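Local coordinates for hypothetical protein TA0175 (Thermoplasma acidophilum, PDB 1L6R) that dephosphorylates 2-phosphoglycolate to glycolate in a magnesium-dependent reaction and, less efficiently, releases phosphate from pyrophosphate, at residues V204-V208 against Q219-F224. The protein carries 1 engineered substitution. Coordinates in Å, arbitrary orientation, origin at the centre of the assembly. Residue numbers count along the deposited sequence, not the author numbering.
Sequences VSDFV and QIFKHF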
loop_
_atom_site.group_PDB
_atom_site.type_symbol
_atom_site.label_atom_id
_atom_site.label_comp_id
_atom_site.label_asym_id
_atom_site.label_seq_id
_atom_site.Cartn_x
_atom_site.Cartn_y
_atom_site.Cartn_z
ATOM N N VAL A 204 -0.097 -5.163 14.503
ATOM C CA VAL A 204 -0.901 -5.772 13.441
ATOM C C VAL A 204 -0.478 -7.205 13.138
ATOM O O VAL A 204 -1.039 -7.849 12.248
ATOM C CB VAL A 204 -0.842 -4.952 12.126
ATOM C CG1 VAL A 204 -1.461 -3.568 12.350
ATOM C CG2 VAL A 204 0.600 -4.828 11.641
ATOM N N SER A 205 0.495 -7.713 13.890
ATOM C CA SER A 205 0.993 -9.070 13.660
ATOM C C SER A 205 0.118 -10.146 14.284
ATOM O O SER A 205 -0.486 -9.942 15.338
ATOM C CB SER A 205 2.419 -9.215 14.205
ATOM O OG SER A 205 3.344 -8.473 13.427
ATOM N N ASP A 206 0.048 -11.293 13.614
ATOM C CA ASP A 206 -0.715 -12.423 14.132
ATOM C C ASP A 206 0.105 -13.140 15.195
ATOM O O ASP A 206 -0.440 -13.769 16.096
ATOM C CB ASP A 206 -1.060 -13.390 13.004
ATOM C CG ASP A 206 -2.043 -12.798 12.034
ATOM O OD1 ASP A 206 -3.194 -12.546 12.451
ATOM O OD2 ASP A 206 -1.679 -12.575 10.863
ATOM N N PHE A 207 1.425 -13.042 15.090
ATOM C CA PHE A 207 2.307 -13.674 16.053
ATOM C C PHE A 207 3.547 -12.816 16.258
ATOM O O PHE A 207 4.231 -12.451 15.292
ATOM C CB PHE A 207 2.725 -15.069 15.573
ATOM C CG PHE A 207 3.619 -15.797 16.540
ATOM C CD1 PHE A 207 3.111 -16.304 17.731
ATOM C CD2 PHE A 207 4.977 -15.955 16.269
ATOM C CE1 PHE A 207 3.942 -16.959 18.640
ATOM C CE2 PHE A 207 5.813 -16.606 17.167
ATOM C CZ PHE A 207 5.298 -17.111 18.355
ATOM N N VAL A 208 3.819 -12.477 17.514
ATOM C CA VAL A 208 5.004 -11.700 17.856
ATOM C C VAL A 208 5.955 -12.666 18.555
ATOM O O VAL A 208 5.648 -13.217 19.619
ATOM C CB VAL A 208 4.681 -10.521 18.802
ATOM C CG1 VAL A 208 5.964 -9.762 19.133
ATOM C CG2 VAL A 208 3.676 -9.577 18.142
ATOM N N GLN A 219 10.819 -19.997 15.556
ATOM C CA GLN A 219 9.638 -19.957 16.418
ATOM C C GLN A 219 8.373 -19.614 15.638
ATOM O O GLN A 219 7.302 -20.150 15.915
ATOM C CB GLN A 219 9.818 -18.968 17.565
ATOM C CG GLN A 219 8.677 -19.080 18.581
ATOM C CD GLN A 219 8.720 -18.024 19.654
ATOM O OE1 GLN A 219 8.892 -16.842 19.368
ATOM N NE2 GLN A 219 8.535 -18.438 20.903
ATOM N N ILE A 220 8.497 -18.707 14.671
ATOM C CA ILE A 220 7.365 -18.319 13.842
ATOM C C ILE A 220 6.879 -19.517 13.032
ATOM O O ILE A 220 5.686 -19.802 13.005
ATOM C CB ILE A 220 7.748 -17.156 12.883
ATOM C CG1 ILE A 220 7.912 -15.863 13.682
ATOM C CG2 ILE A 220 6.699 -16.993 11.796
ATOM C CD1 ILE A 220 8.575 -14.751 12.880
ATOM N N PHE A 221 7.802 -20.217 12.379
ATOM C CA PHE A 221 7.426 -21.376 11.576
ATOM C C PHE A 221 6.766 -22.450 12.446
ATOM O O PHE A 221 5.762 -23.045 12.045
ATOM C CB PHE A 221 8.655 -21.958 10.856
ATOM C CG PHE A 221 9.136 -21.129 9.679
ATOM C CD1 PHE A 221 8.353 -20.105 9.141
ATOM C CD2 PHE A 221 10.363 -21.411 9.082
ATOM C CE1 PHE A 221 8.786 -19.371 8.025
ATOM C CE2 PHE A 221 10.810 -20.685 7.960
ATOM C CZ PHE A 221 10.021 -19.669 7.434
ATOM N N LYS A 222 7.318 -22.686 13.630
ATOM C CA LYS A 222 6.743 -23.684 14.536
ATOM C C LYS A 222 5.336 -23.272 14.933
ATOM O O LYS A 222 4.421 -24.094 14.957
ATOM C CB LYS A 222 7.594 -23.832 15.794
ATOM C CG LYS A 222 8.918 -24.534 15.570
ATOM C CD LYS A 222 9.717 -24.608 16.859
ATOM C CE LYS A 222 11.038 -25.325 16.644
ATOM N NZ LYS A 222 11.855 -24.663 15.591
ATOM N N HIS A 223 5.160 -21.996 15.248
ATOM C CA HIS A 223 3.850 -21.504 15.638
ATOM C C HIS A 223 2.791 -21.792 14.576
ATOM O O HIS A 223 1.666 -22.181 14.900
ATOM C CB HIS A 223 3.907 -20.000 15.912
ATOM C CG HIS A 223 2.585 -19.408 16.287
ATOM N ND1 HIS A 223 1.773 -18.761 15.382
ATOM C CD2 HIS A 223 1.921 -19.395 17.467
ATOM C CE1 HIS A 223 0.665 -18.371 15.988
ATOM N NE2 HIS A 223 0.730 -18.745 17.253
ATOM N N PHE A 224 3.145 -21.599 13.308
ATOM C CA PHE A 224 2.214 -21.837 12.216
ATOM C C PHE A 224 2.267 -23.273 11.677
ATOM O O PHE A 224 1.744 -23.562 10.601
ATOM C CB PHE A 224 2.478 -20.827 11.094
ATOM C CG PHE A 224 2.076 -19.420 11.444
ATOM C CD1 PHE A 224 0.731 -19.085 11.598
ATOM C CD2 PHE A 224 3.036 -18.432 11.636
ATOM C CE1 PHE A 224 0.348 -17.789 11.939
ATOM C CE2 PHE A 224 2.668 -17.134 11.976
ATOM C CZ PHE A 224 1.319 -16.808 12.127
#
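With chi1 at -179° (t), Phe-207 extends its ring to the helix 219-223 and has 134 of the 289 Å² buried between the two segments, more than any other residue. His-223, also t at chi1, meets it in an offset stack: ring centroids lie 4.0 Å apart, planes differ by 19°, and Phe-207 CD1 comes within 3.3 Å of His-223 CD2. His-223 CB adds a CH-pi contact, 3.9 Å from the Phe-207 ring centroid and 5° off its normal. Phe-207 belongs to strand 207-208, an edge of the Rossmann-like HAD core sheet within this chain, and its backbone hydrogen-bonds to Lys-191 and Cys-193 of the parallel neighbouring strand; the contact joins it to the C-terminal helix 215-223. Ile-220 reaches the ring's periphery, CG1 to Phe-207 CD2 3.9 Å, while packing on Leu-173 and Ile-175 of the sheet. Gln-219 OE1 lies at the same ring's edge, 3.7 Å from Phe-207 CZ, and is hydrogen-bonded to Ser-209 OG. Just past the helix, Phe-224 points CB sideways, yet its CZ approaches Phe-207 CB to 4.1 Å.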